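Local atomic coordinates of C2 domain protein (PDB entry 3W56), a protein that binds calcium through its C2 domain and probably takes part in calcium-dependent contact with phospholipid membranes. Residues V46-G51 with D82-E87; R25-R30 with H124-L129. All blocks are in the same frame, centred on the assembly; numbering follows the deposited sequence.

Overall arrangement
Both contacts pair antiparallel strands, one in each of the two four-stranded sheets that face each other in the C2 beta sandwich. Interaction 1 joins the middle strands of one sheet, interaction 2 those of the other, and their centres lie about 11 Å apart. They meet in the core: Leu26 CD2 of 25-30 packs 3.3 Å from Val48 CG1 and 3.6 Å from Leu86 CD2, while Leu86 CD1 sits 3.6 Å from Tyr125 CD2. Both strands of interaction 1 fall between the two strands of interaction 2 in sequence. Of the calcium-binding residues, Glu91 lies about 9 Å and Asp97 about 10 Å from Lys47, side chain to side chain; interaction 2 is away from those sites.

Interaction 1 of 2, residues V46-G51 with D82-E87; sequences VKVFCG and DILRLE
Phe49 and Arg85, a hydrogen-bonded antiparallel pair, lie side by side and point the same way, with Phe49 CD2 3.8 Å from Arg85 CD and the ring and guanidinium planes 69° apart. Chi1 of Phe49 (-53°) sets CG beside the backbone N; the Phe49 and Glu87 side chains cross at a slant, with Phe49 CE2 3.4 Å from Glu87 OE2. That oxygen is gripped side-on in a salt bridge: Arg85 NE donates to the anti lone pair of Glu87 OE2 at 2.6 Å, while NH2 meets it from above the carboxylate plane. Glu87 OE1 accepts from His89 and reaches Lys47 NZ through a water, the direct gap from NZ being 4.3 Å. An alanine in place of Glu87 would probably leave the Arg85 guanidinium without its mate and open a gap beside the Phe49 ring. On the face opposite Lys47, Phe49, Arg85 and Glu87, Val48 CG1 lies 4.0 Å from Leu86 CD2. Between the two faces, backbone bonds such as Lys47 N to Glu87 O (2.6 Å) fix the register. This is the central strand pair of one C2 beta-sandwich sheet: strands 53-57 and 97-105 flank it, and Leu24 and Leu26 of strand 22-32 pack against Val48, Cys50, Leu84 and Leu86.

Interaction 2 of 2, residues R25-R30 with H124-L129; sequences RLYNLR and HYMYTL
Met126 CB lies over one face of the Tyr27 ring, 3.9 Å from the ring centroid and 13° off the normal, a CH-pi contact. The Met126 sulfur is placed obliquely, a Met-aromatic contact, and the bend at chi3 (63°) brings CE to 3.5 Å from Tyr27 OH. The opposite face of the ring is filled by Arg25, whose NH2 stands over the centre while its NH1 forms a salt bridge with Glu72, so the tyrosine is sandwiched between the Met126 CB methylene and the Arg25 guanidinium. At the ring's edge, Tyr27 OH and Thr128 OG1 share a hydrogen bond of 2.8 Å, fixing the phenol end; OG1 also bonds Thr110. Farther along, the Met126 sulfur receives a weak bond from Asn28 ND2.

A beta bulge between Tyr27 and Arg30 shifts the register by one residue, with Asn28 in a left-handed conformation. Arg30 folds back over this bulge: NH1 donates to Asn28 O at 2.8 Å in the guanidinium plane, and His124 CB fills one face of that group, 3.5 Å from CZ. The Arg30 and His124 side chains cross at about a right angle.

On the face that carries Leu26 and Tyr127, Leu26 CD1 comes 3.6 Å from Tyr125 CD1, approaching the ring obliquely. Past the bulge, Leu29 CD2 packs 3.6 Å from Tyr125 CB. The Tyr125 hydroxyl is hydrogen-bonded to Arg104 NE and that of Tyr127 to the backbone N of Lys107. Strand 73-78 lies beside 22-32 and strand 109-116 beside 122-130, while Leu84 and Leu86 of strand 83-90 pack onto Tyr125 from the facing sheet.

Interaction 1 of 2, residues V46-G51 with D82-E87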
ATOM      1  N   VAL A  46      -1.826  -5.201   2.229  1.00 11.63           N
ATOM      2  CA  VAL A  46      -1.662  -3.741   2.259  1.00 11.01           C
ATOM      3  C   VAL A  46      -2.950  -2.987   2.523  1.00 16.22           C
ATOM      4  O   VAL A  46      -3.996  -3.244   1.899  1.00 13.12           O
ATOM      5  CB  VAL A  46      -1.043  -3.248   0.917  1.00 11.72           C
ATOM      6  CG1 VAL A  46      -0.669  -1.793   0.992  1.00 13.73           C
ATOM      7  CG2 VAL A  46       0.177  -4.129   0.580  1.00 11.83           C
ATOM      8  N   LYS A  47      -2.880  -2.040   3.459  1.00 13.24           N
ATOM      9  CA  LYS A  47      -4.033  -1.186   3.759  1.00 19.26           C
ATOM     10  C   LYS A  47      -3.783   0.140   3.119  1.00 16.35           C
ATOM     11  O   LYS A  47      -2.635   0.662   3.147  1.00 15.96           O
ATOM     12  CB  LYS A  47      -4.203  -0.980   5.260  1.00 23.49           C
ATOM     13  CG  LYS A  47      -4.596  -2.204   6.082  1.00 22.51           C
ATOM     14  CD  LYS A  47      -5.242  -1.683   7.429  1.00 16.75           C
ATOM     15  CE  LYS A  47      -5.192  -2.771   8.470  1.00 28.58           C
ATOM     16  NZ  LYS A  47      -5.591  -2.233   9.836  1.00 35.11           N
ATOM     17  N   VAL A  48      -4.821   0.725   2.552  1.00 10.66           N
ATOM     18  CA  VAL A  48      -4.744   1.915   1.704  1.00  9.43           C
ATOM     19  C   VAL A  48      -5.742   2.943   2.165  1.00 14.99           C
ATOM     20  O   VAL A  48      -6.994   2.694   2.195  1.00 15.66           O
ATOM     21  CB  VAL A  48      -5.077   1.621   0.220  1.00 11.24           C
ATOM     22  CG1 VAL A  48      -4.884   2.812  -0.654  1.00 11.50           C
ATOM     23  CG2 VAL A  48      -4.184   0.475  -0.269  1.00 11.59           C
ATOM     24  N   PHE A  49      -5.184   4.092   2.509  1.00 15.57           N
ATOM     25  CA  PHE A  49      -5.986   5.263   2.882  1.00 19.59           C
ATOM     26  C   PHE A  49      -5.639   6.428   1.979  1.00 25.25           C
ATOM     27  O   PHE A  49      -4.474   6.643   1.601  1.00 16.54           O
ATOM     28  CB  PHE A  49      -5.697   5.680   4.333  1.00 16.38           C
ATOM     29  CG  PHE A  49      -5.851   4.560   5.329  1.00 16.76           C
ATOM     30  CD1 PHE A  49      -7.032   4.393   6.039  1.00 27.36           C
ATOM     31  CD2 PHE A  49      -4.815   3.654   5.517  1.00 16.73           C
ATOM     32  CE1 PHE A  49      -7.152   3.335   6.963  1.00 27.58           C
ATOM     33  CE2 PHE A  49      -4.892   2.612   6.440  1.00 20.75           C
ATOM     34  CZ  PHE A  49      -6.094   2.441   7.165  1.00 33.38           C
ATOM     35  N   CYS A  50      -6.652   7.195   1.625  1.00 23.27           N
ATOM     36  CA  CYS A  50      -6.394   8.460   0.978  1.00 16.84           C
ATOM     37  C   CYS A  50      -6.981   9.541   1.857  1.00 23.79           C
ATOM     38  O   CYS A  50      -8.227   9.662   1.937  1.00 25.50           O
ATOM     39  CB  CYS A  50      -7.068   8.528  -0.395  1.00 21.71           C
ATOM     40  SG  CYS A  50      -6.585  10.051  -1.218  1.00 28.50           S
ATOM     41  N   GLY A  51      -6.117  10.338   2.480  1.00 20.47           N
ATOM     42  CA  GLY A  51      -6.590  11.244   3.521  1.00 27.65           C
ATOM     43  C   GLY A  51      -7.355  10.453   4.578  1.00 20.36           C
ATOM     44  O   GLY A  51      -6.820   9.537   5.205  1.00 23.13           O
ATOM     45  N   ASP A  82      -3.552  15.451  -0.679  1.00 17.47           N
ATOM     46  CA  ASP A  82      -4.103  14.515   0.235  1.00 13.84           C
ATOM     47  C   ASP A  82      -2.942  13.584   0.610  1.00 12.11           C
ATOM     48  O   ASP A  82      -1.985  13.359  -0.189  1.00 17.77           O
ATOM     49  CB  ASP A  82      -5.128  13.651  -0.460  1.00 15.22           C
ATOM     50  CG  ASP A  82      -6.498  14.332  -0.632  1.00 21.61           C
ATOM     51  OD1 ASP A  82      -6.792  15.360   0.045  1.00 23.62           O
ATOM     52  OD2 ASP A  82      -7.313  13.772  -1.413  1.00 26.66           O
ATOM     53  N   ILE A  83      -3.080  12.981   1.773  1.00 14.53           N
ATOM     54  CA  ILE A  83      -2.059  12.097   2.277  1.00 18.06           C
ATOM     55  C   ILE A  83      -2.484  10.681   1.951  1.00 15.46           C
ATOM     56  O   ILE A  83      -3.456  10.156   2.519  1.00 20.17           O
ATOM     57  CB  ILE A  83      -1.839  12.250   3.775  1.00 20.49           C
ATOM     58  CG1 ILE A  83      -1.336  13.675   4.049  1.00 23.96           C
ATOM     59  CG2 ILE A  83      -0.794  11.237   4.237  1.00 22.72           C
ATOM     60  CD1 ILE A  83      -0.205  14.067   3.137  1.00 19.90           C
ATOM     61  N   LEU A  84      -1.730  10.086   1.023  1.00 13.57           N
ATOM     62  CA  LEU A  84      -1.800   8.651   0.691  1.00 17.75           C
ATOM     63  C   LEU A  84      -1.028   7.934   1.788  1.00 16.24           C
ATOM     64  O   LEU A  84       0.136   8.214   2.034  1.00 19.81           O
ATOM     65  CB  LEU A  84      -1.223   8.340  -0.742  1.00 10.92           C
ATOM     66  CG  LEU A  84      -1.007   6.850  -1.050  1.00 13.79           C
ATOM     67  CD1 LEU A  84      -2.348   6.132  -1.285  1.00 18.87           C
ATOM     68  CD2 LEU A  84      -0.104   6.685  -2.286  1.00 13.60           C
ATOM     69  N   ARG A  85      -1.705   7.065   2.516  1.00 13.88           N
ATOM     70  CA  ARG A  85      -1.082   6.261   3.540  1.00 17.12           C
ATOM     71  C   ARG A  85      -1.248   4.747   3.244  1.00 19.57           C
ATOM     72  O   ARG A  85      -2.373   4.199   2.993  1.00 16.79           O
ATOM     73  CB  ARG A  85      -1.714   6.649   4.916  1.00 17.43           C
ATOM     74  CG  ARG A  85      -1.370   5.723   6.018  1.00 18.70           C
ATOM     75  CD  ARG A  85      -2.279   6.003   7.209  1.00 27.94           C
ATOM     76  NE  ARG A  85      -1.973   5.150   8.352  1.00 25.74           N
ATOM     77  CZ  ARG A  85      -1.115   5.480   9.318  1.00 32.21           C
ATOM     78  NH1 ARG A  85      -0.474   6.646   9.264  1.00 30.00           N
ATOM     79  NH2 ARG A  85      -0.903   4.654  10.353  1.00 32.42           N
ATOM     80  N   LEU A  86      -0.121   4.063   3.319  1.00 18.75           N
ATOM     81  CA  LEU A  86      -0.039   2.653   2.980  1.00 11.65           C
ATOM     82  C   LEU A  86       0.466   1.954   4.203  1.00 15.87           C
ATOM     83  O   LEU A  86       1.465   2.311   4.785  1.00 15.63           O
ATOM     84  CB  LEU A  86       0.880   2.413   1.777  1.00  9.57           C
ATOM     85  CG  LEU A  86       0.475   3.103   0.493  1.00  9.75           C
ATOM     86  CD1 LEU A  86       1.396   2.702  -0.706  1.00 17.04           C
ATOM     87  CD2 LEU A  86      -0.931   2.812   0.063  1.00 14.14           C
ATOM     88  N   GLU A  87      -0.258   0.940   4.619  1.00 13.19           N
ATOM     89  CA  GLU A  87       0.269   0.125   5.673  1.00 19.72           C
ATOM     90  C   GLU A  87       0.425  -1.294   5.154  1.00 13.55           C
ATOM     91  O   GLU A  87      -0.524  -1.852   4.559  1.00 14.38           O
ATOM     92  CB  GLU A  87      -0.635   0.169   6.897  1.00 14.37           C
ATOM     93  CG  GLU A  87      -0.963   1.558   7.366  1.00 18.26           C
ATOM     94  CD  GLU A  87      -2.013   1.548   8.445  1.00 24.15           C
ATOM     95  OE1 GLU A  87      -2.429   0.432   8.838  1.00 20.85           O
ATOM     96  OE2 GLU A  87      -2.443   2.653   8.856  1.00 22.87           O
TER
HETATM   97  O   HOH W   1      -4.546  -0.149  10.606  1.00 26.30           O
HETATM   98  O   HOH W   2      -9.451  11.808  -0.306  1.00 42.43           O
HETATM   99  O   HOH W   3      -4.281   9.184   4.685  1.00 26.56           O

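Interaction 2 of 2, residues R25-R30 with H124-L129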
ATOM      1  N   ARG A  25      -5.509   6.624  -8.550  1.00 11.92           N
ATOM      2  CA  ARG A  25      -5.345   5.193  -8.805  1.00 15.93           C
ATOM      3  C   ARG A  25      -4.018   4.702  -8.187  1.00  7.22           C
ATOM      4  O   ARG A  25      -2.949   5.274  -8.440  1.00 12.20           O
ATOM      5  CB  ARG A  25      -5.428   4.892 -10.294  1.00 13.94           C
ATOM      6  CG  ARG A  25      -5.240   3.417 -10.575  1.00 10.38           C
ATOM      7  CD  ARG A  25      -4.943   3.295 -12.040  1.00 12.76           C
ATOM      8  NE  ARG A  25      -4.633   1.920 -12.359  1.00 18.26           N
ATOM      9  CZ  ARG A  25      -3.825   1.602 -13.337  1.00  9.29           C
ATOM     10  NH1 ARG A  25      -3.604   0.317 -13.595  1.00 17.03           N
ATOM     11  NH2 ARG A  25      -3.259   2.588 -14.050  1.00 12.52           N
ATOM     12  N   LEU A  26      -4.155   3.755  -7.266  1.00 10.24           N
ATOM     13  CA  LEU A  26      -2.978   3.174  -6.598  1.00  9.80           C
ATOM     14  C   LEU A  26      -2.843   1.784  -7.192  1.00 10.11           C
ATOM     15  O   LEU A  26      -3.853   1.043  -7.312  1.00 13.36           O
ATOM     16  CB  LEU A  26      -3.203   3.104  -5.134  1.00 10.70           C
ATOM     17  CG  LEU A  26      -2.125   2.316  -4.350  1.00  9.51           C
ATOM     18  CD1 LEU A  26      -0.802   3.107  -4.346  1.00 10.91           C
ATOM     19  CD2 LEU A  26      -2.626   2.117  -2.998  1.00 13.47           C
ATOM     20  N   TYR A  27      -1.645   1.388  -7.605  1.00 10.27           N
ATOM     21  CA  TYR A  27      -1.495   0.137  -8.354  1.00  8.85           C
ATOM     22  C   TYR A  27      -0.083  -0.322  -8.340  1.00 10.45           C
ATOM     23  O   TYR A  27       0.799   0.399  -7.790  1.00  8.76           O
ATOM     24  CB  TYR A  27      -2.041   0.275  -9.775  1.00  9.19           C
ATOM     25  CG  TYR A  27      -1.412   1.386 -10.630  1.00  9.71           C
ATOM     26  CD1 TYR A  27      -0.581   1.087 -11.737  1.00  8.92           C
ATOM     27  CD2 TYR A  27      -1.695   2.692 -10.380  1.00  6.55           C
ATOM     28  CE1 TYR A  27      -0.005   2.130 -12.561  1.00 11.79           C
ATOM     29  CE2 TYR A  27      -1.168   3.758 -11.157  1.00  8.13           C
ATOM     30  CZ  TYR A  27      -0.308   3.474 -12.249  1.00 11.97           C
ATOM     31  OH  TYR A  27       0.161   4.485 -13.020  1.00 16.22           O
ATOM     32  N   ASN A  28       0.135  -1.517  -8.874  1.00  7.90           N
ATOM     33  CA  ASN A  28       1.491  -2.124  -8.939  1.00  8.49           C
ATOM     34  C   ASN A  28       2.148  -2.254  -7.580  1.00  8.34           C
ATOM     35  O   ASN A  28       3.377  -2.082  -7.455  1.00  9.42           O
ATOM     36  CB  ASN A  28       2.424  -1.438  -9.994  1.00  8.61           C
ATOM     37  CG  ASN A  28       1.864  -1.584 -11.423  1.00 13.33           C
ATOM     38  OD1 ASN A  28       0.844  -2.326 -11.637  1.00 17.79           O
ATOM     39  ND2 ASN A  28       2.397  -0.817 -12.353  1.00 21.05           N
ATOM     40  N   LEU A  29       1.374  -2.617  -6.553  1.00  9.63           N
ATOM     41  CA  LEU A  29       1.896  -2.954  -5.256  1.00  8.33           C
ATOM     42  C   LEU A  29       2.717  -4.241  -5.248  1.00  9.76           C
ATOM     43  O   LEU A  29       2.311  -5.304  -5.715  1.00  7.61           O
ATOM     44  CB  LEU A  29       0.751  -3.050  -4.244  1.00  5.32           C
ATOM     45  CG  LEU A  29      -0.093  -1.824  -4.110  1.00  8.03           C
ATOM     46  CD1 LEU A  29      -1.406  -2.362  -3.387  1.00  9.67           C
ATOM     47  CD2 LEU A  29       0.635  -0.937  -3.223  1.00 12.29           C
ATOM     48  N   ARG A  30       3.939  -4.145  -4.737  1.00  8.68           N
ATOM     49  CA  ARG A  30       4.687  -5.389  -4.558  1.00 10.69           C
ATOM     50  C   ARG A  30       5.698  -5.125  -3.455  1.00 10.79           C
ATOM     51  O   ARG A  30       6.115  -3.971  -3.240  1.00 13.82           O
ATOM     52  CB  ARG A  30       5.399  -5.764  -5.854  1.00 11.54           C
ATOM     53  CG  ARG A  30       6.337  -4.667  -6.288  1.00 10.64           C
ATOM     54  CD  ARG A  30       6.235  -4.503  -7.721  1.00 16.19           C
ATOM     55  NE  ARG A  30       7.285  -3.610  -8.187  1.00 14.95           N
ATOM     56  CZ  ARG A  30       7.140  -2.334  -8.501  1.00 11.23           C
ATOM     57  NH1 ARG A  30       6.007  -1.591  -8.336  1.00 10.06           N
ATOM     58  NH2 ARG A  30       8.232  -1.716  -8.945  1.00 16.66           N
ATOM     59  N   HIS A 124       6.931  -1.355  -3.064  1.00  9.19           N
ATOM     60  CA  HIS A 124       6.999  -0.484  -4.224  1.00  6.54           C
ATOM     61  C   HIS A 124       5.595  -0.312  -4.749  1.00  8.97           C
ATOM     62  O   HIS A 124       4.793  -1.224  -4.618  1.00  9.07           O
ATOM     63  CB  HIS A 124       7.839  -1.138  -5.341  1.00  9.91           C
ATOM     64  CG  HIS A 124       9.210  -1.560  -4.910  1.00 11.63           C
ATOM     65  ND1 HIS A 124      10.222  -0.647  -4.749  1.00 13.66           N
ATOM     66  CD2 HIS A 124       9.738  -2.776  -4.616  1.00 13.33           C
ATOM     67  CE1 HIS A 124      11.320  -1.270  -4.343  1.00 14.73           C
ATOM     68  NE2 HIS A 124      11.064  -2.560  -4.263  1.00 15.69           N
ATOM     69  N   TYR A 125       5.295   0.860  -5.236  1.00 12.44           N
ATOM     70  CA  TYR A 125       3.920   1.124  -5.698  1.00  7.60           C
ATOM     71  C   TYR A 125       3.952   2.262  -6.671  1.00 10.05           C
ATOM     72  O   TYR A 125       4.932   3.026  -6.803  1.00 11.58           O
ATOM     73  CB  TYR A 125       3.027   1.443  -4.502  1.00  7.40           C
ATOM     74  CG  TYR A 125       3.415   2.706  -3.747  1.00  9.96           C
ATOM     75  CD1 TYR A 125       2.735   3.928  -4.022  1.00 14.33           C
ATOM     76  CD2 TYR A 125       4.408   2.698  -2.766  1.00 15.85           C
ATOM     77  CE1 TYR A 125       3.013   5.074  -3.320  1.00 13.99           C
ATOM     78  CE2 TYR A 125       4.720   3.889  -2.038  1.00 13.12           C
ATOM     79  CZ  TYR A 125       4.006   5.078  -2.338  1.00 14.22           C
ATOM     80  OH  TYR A 125       4.246   6.267  -1.648  1.00 18.46           O
ATOM     81  N   MET A 126       2.848   2.420  -7.380  1.00  6.73           N
ATOM     82  CA  MET A 126       2.704   3.482  -8.321  1.00  7.82           C
ATOM     83  C   MET A 126       1.386   4.139  -7.975  1.00  9.45           C
ATOM     84  O   MET A 126       0.468   3.502  -7.441  1.00 11.40           O
ATOM     85  CB  MET A 126       2.656   2.990  -9.771  1.00 16.34           C
ATOM     86  CG  MET A 126       4.020   2.579 -10.195  1.00 18.27           C
ATOM     87  SD  MET A 126       4.011   2.195 -11.938  1.00 15.91           S
ATOM     88  CE  MET A 126       3.565   3.781 -12.673  1.00 18.06           C
ATOM     89  N   TYR A 127       1.321   5.415  -8.284  1.00 10.35           N
ATOM     90  CA  TYR A 127      -0.033   6.012  -8.308  1.00 12.26           C
ATOM     91  C   TYR A 127      -0.140   7.014  -9.388  1.00  9.90           C
ATOM     92  O   TYR A 127       0.838   7.609  -9.839  1.00 11.99           O
ATOM     93  CB  TYR A 127      -0.416   6.608  -6.928  1.00 12.52           C
ATOM     94  CG  TYR A 127       0.214   7.948  -6.669  1.00  8.67           C
ATOM     95  CD1 TYR A 127      -0.408   9.136  -7.090  1.00 10.19           C
ATOM     96  CD2 TYR A 127       1.440   8.041  -6.012  1.00 10.78           C
ATOM     97  CE1 TYR A 127       0.211  10.391  -6.832  1.00 13.40           C
ATOM     98  CE2 TYR A 127       2.041   9.251  -5.752  1.00 15.59           C
ATOM     99  CZ  TYR A 127       1.418  10.422  -6.173  1.00 14.98           C
ATOM    100  OH  TYR A 127       2.084  11.609  -5.898  1.00 17.06           O
ATOM    101  N   THR A 128      -1.370   7.199  -9.854  1.00 14.57           N
ATOM    102  CA  THR A 128      -1.714   8.235 -10.820  1.00 13.11           C
ATOM    103  C   THR A 128      -2.806   9.145 -10.225  1.00 14.24           C
ATOM    104  O   THR A 128      -3.849   8.642  -9.790  1.00 15.88           O
ATOM    105  CB  THR A 128      -2.198   7.603 -12.142  1.00 17.49           C
ATOM    106  OG1 THR A 128      -1.065   6.995 -12.807  1.00 18.88           O
ATOM    107  CG2 THR A 128      -2.726   8.686 -13.072  1.00 17.65           C
ATOM    108  N   LEU A 129      -2.541  10.456 -10.166  1.00 16.49           N
ATOM    109  CA  LEU A 129      -3.568  11.422  -9.796  1.00 21.63           C
ATOM    110  C   LEU A 129      -3.903  12.250 -11.036  1.00 14.37           C
ATOM    111  O   LEU A 129      -3.046  12.935 -11.628  1.00 18.76           O
ATOM    112  CB  LEU A 129      -3.099  12.306  -8.652  1.00 20.00           C
ATOM    113  CG  LEU A 129      -4.123  13.338  -8.132  1.00 15.12           C
ATOM    114  CD1 LEU A 129      -5.267  12.691  -7.427  1.00 21.42           C
ATOM    115  CD2 LEU A 129      -3.306  14.204  -7.181  1.00 18.05           C
TER
HETATM  116  O   HOH W   4      -3.182   5.507 -14.131  1.00 24.19           O
HETATM  117  O   HOH W   5       6.949   1.481  -8.221  1.00 21.97           O